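Local coordinates for protein of unknown function DUF574 (Streptomyces avermitilis, PDB 3GIW) that is of unknown function but, as a Rossmann-fold protein that binds S-adenosyl-L-homocysteine, probably acts as an S-adenosylmethionine-dependent methyltransferase, at residues 94-99 against 108-113. Numbering follows the deposited sequence.
Sequences NLHEIA and VVYVDN
The phenol end of Y110 reaches the first turn of helix 95-102 and meets the imidazole of H96 rim to rim, the two ring planes turned 83° apart. The contact lies in the beta-alpha-beta unit of a Rossmann-like methyltransferase fold, where the polypeptide leaves strand 81-85, passes through helix 95-102 and returns in the neighbouring parallel strand 107-112. With CG anti to its carbonyl carbon (chi1 -67°), Y110 brings its hydroxyl to the helix start, where the H96 N-H comes too early to find the usual i-4 carbonyl inside the helix. The backbone N of H96 donates to Y110 OH at 2.8 Å, nearly straight at 165°. The same oxygen lies 2.6 Å from H96 ND1, in the plane of the imidazole, and either atom could carry the shared proton. Since H96 NE2 bonds to the carbonyl of A126, both ring nitrogens are engaged and the imidazole's rotation is fixed. A phenylalanine in place of Y110 would fill much the same volume but would probably leave the H96 backbone N-H and ND1 without their common buried partner, setting the imidazole freer to turn. Beside the polar pair, the rest of the contact is apolar, as suits the layer between helix and sheet. V108, two residues before Y110 on the same side of the strand, lays CG1 over the centre of the tyrosine ring, 3.8 Å above its plane. Branching at CB lets its other methyl, CG2, press on H96 CB at 3.5 Å. The longer L95 spans two neighbours: its CB lies 4.0 Å from Y110 CE1, while its CD2 reaches V108. At its far end the strand carries D112, which binds S-adenosyl-L-homocysteine; here its OD2 accepts a hydrogen bond from the backbone N of G88.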
loop_
_atom_site.group_PDB
_atom_site.type_symbol
_atom_site.label_atom_id
_atom_site.label_comp_id
_atom_site.label_asym_id
_atom_site.label_seq_id
_atom_site.Cartn_x
_atom_site.Cartn_y
_atom_site.Cartn_z
ATOM N N ASN A 94 1.876 12.363 -2.502
ATOM C CA ASN A 94 2.213 11.333 -1.526
ATOM C C ASN A 94 1.196 11.381 -0.393
ATOM O O ASN A 94 0.464 12.374 -0.225
ATOM C CB ASN A 94 3.612 11.556 -0.967
ATOM C CG ASN A 94 4.693 11.215 -1.956
ATOM O OD1 ASN A 94 4.845 10.054 -2.326
ATOM N ND2 ASN A 94 5.455 12.224 -2.376
ATOM N N LEU A 95 1.160 10.295 0.366
ATOM C CA LEU A 95 0.203 10.135 1.461
ATOM C C LEU A 95 0.207 11.371 2.367
ATOM O O LEU A 95 -0.855 11.925 2.700
ATOM C CB LEU A 95 0.541 8.867 2.262
ATOM C CG LEU A 95 -0.522 8.412 3.255
ATOM C CD1 LEU A 95 -0.453 6.920 3.520
ATOM C CD2 LEU A 95 -0.406 9.153 4.520
ATOM N N HIS A 96 1.386 11.815 2.803
ATOM C CA HIS A 96 1.433 12.977 3.708
ATOM C C HIS A 96 0.939 14.287 3.113
ATOM O O HIS A 96 0.496 15.176 3.853
ATOM C CB HIS A 96 2.828 13.171 4.372
ATOM C CG HIS A 96 3.829 13.885 3.530
ATOM N ND1 HIS A 96 4.562 13.244 2.551
ATOM C CD2 HIS A 96 4.242 15.176 3.543
ATOM C CE1 HIS A 96 5.378 14.128 1.987
ATOM N NE2 HIS A 96 5.195 15.306 2.561
ATOM N N GLU A 97 1.078 14.422 1.804
ATOM C CA GLU A 97 0.653 15.646 1.124
ATOM C C GLU A 97 -0.877 15.709 1.145
ATOM O O GLU A 97 -1.456 16.788 1.353
ATOM C CB GLU A 97 1.245 15.681 -0.291
ATOM C CG GLU A 97 2.761 15.796 -0.248
ATOM C CD GLU A 97 3.473 15.417 -1.555
ATOM O OE1 GLU A 97 2.852 15.051 -2.542
ATOM O OE2 GLU A 97 4.719 15.466 -1.561
ATOM N N ILE A 98 -1.525 14.558 0.988
ATOM C CA ILE A 98 -2.992 14.488 1.088
ATOM C C ILE A 98 -3.429 14.804 2.528
ATOM O O ILE A 98 -4.294 15.664 2.752
ATOM C CB ILE A 98 -3.521 13.120 0.635
ATOM C CG1 ILE A 98 -3.278 12.921 -0.856
ATOM C CG2 ILE A 98 -5.031 12.980 0.962
ATOM C CD1 ILE A 98 -3.468 11.472 -1.277
ATOM N N ALA A 99 -2.823 14.127 3.507
ATOM C CA ALA A 99 -3.207 14.308 4.914
ATOM C C ALA A 99 -2.959 15.744 5.361
ATOM O O ALA A 99 -3.796 16.361 6.014
ATOM C CB ALA A 99 -2.428 13.335 5.799
ATOM N N VAL A 108 3.227 11.533 9.607
ATOM C CA VAL A 108 3.296 10.310 8.793
ATOM C C VAL A 108 4.673 9.689 8.925
ATOM O O VAL A 108 5.698 10.382 8.819
ATOM C CB VAL A 108 3.015 10.595 7.290
ATOM C CG1 VAL A 108 3.077 9.320 6.485
ATOM C CG2 VAL A 108 1.677 11.324 7.137
ATOM N N VAL A 109 4.692 8.394 9.208
ATOM C CA VAL A 109 5.925 7.604 9.134
ATOM C C VAL A 109 5.780 6.665 7.924
ATOM O O VAL A 109 4.845 5.871 7.858
ATOM C CB VAL A 109 6.212 6.786 10.400
ATOM C CG1 VAL A 109 7.422 5.847 10.248
ATOM C CG2 VAL A 109 6.405 7.708 11.588
ATOM N N TYR A 110 6.764 6.722 7.019
ATOM C CA TYR A 110 6.849 5.856 5.865
ATOM C C TYR A 110 7.897 4.759 6.075
ATOM O O TYR A 110 8.962 5.004 6.692
ATOM C CB TYR A 110 7.302 6.695 4.715
ATOM C CG TYR A 110 6.367 7.762 4.209
ATOM C CD1 TYR A 110 5.281 7.435 3.431
ATOM C CD2 TYR A 110 6.623 9.113 4.420
ATOM C CE1 TYR A 110 4.483 8.413 2.823
ATOM C CE2 TYR A 110 5.813 10.120 3.847
ATOM C CZ TYR A 110 4.728 9.765 3.027
ATOM O OH TYR A 110 3.927 10.704 2.405
ATOM N N VAL A 111 7.646 3.577 5.529
ATOM C CA VAL A 111 8.500 2.423 5.736
ATOM C C VAL A 111 8.625 1.623 4.443
ATOM O O VAL A 111 7.645 1.343 3.776
ATOM C CB VAL A 111 7.899 1.484 6.821
ATOM C CG1 VAL A 111 8.837 0.319 7.108
ATOM C CG2 VAL A 111 7.560 2.281 8.107
ATOM N N ASP A 112 9.845 1.282 4.036
ATOM C CA ASP A 112 10.046 0.342 2.927
ATOM C C ASP A 112 11.357 -0.408 3.134
ATOM O O ASP A 112 12.184 -0.003 3.964
ATOM C CB ASP A 112 10.037 1.056 1.537
ATOM C CG ASP A 112 9.568 0.158 0.387
ATOM O OD1 ASP A 112 10.342 -0.649 -0.154
ATOM O OD2 ASP A 112 8.403 0.267 -0.033
ATOM N N ASN A 113 11.498 -1.525 2.414
ATOM C CA ASN A 113 12.751 -2.262 2.448
ATOM C C ASN A 113 13.549 -2.224 1.131
ATOM O O ASN A 113 14.643 -2.766 1.090
ATOM C CB ASN A 113 12.554 -3.701 2.956
ATOM C CG ASN A 113 11.812 -4.572 2.013
ATOM O OD1 ASN A 113 11.249 -4.129 1.019
ATOM N ND2 ASN A 113 11.770 -5.868 2.339
#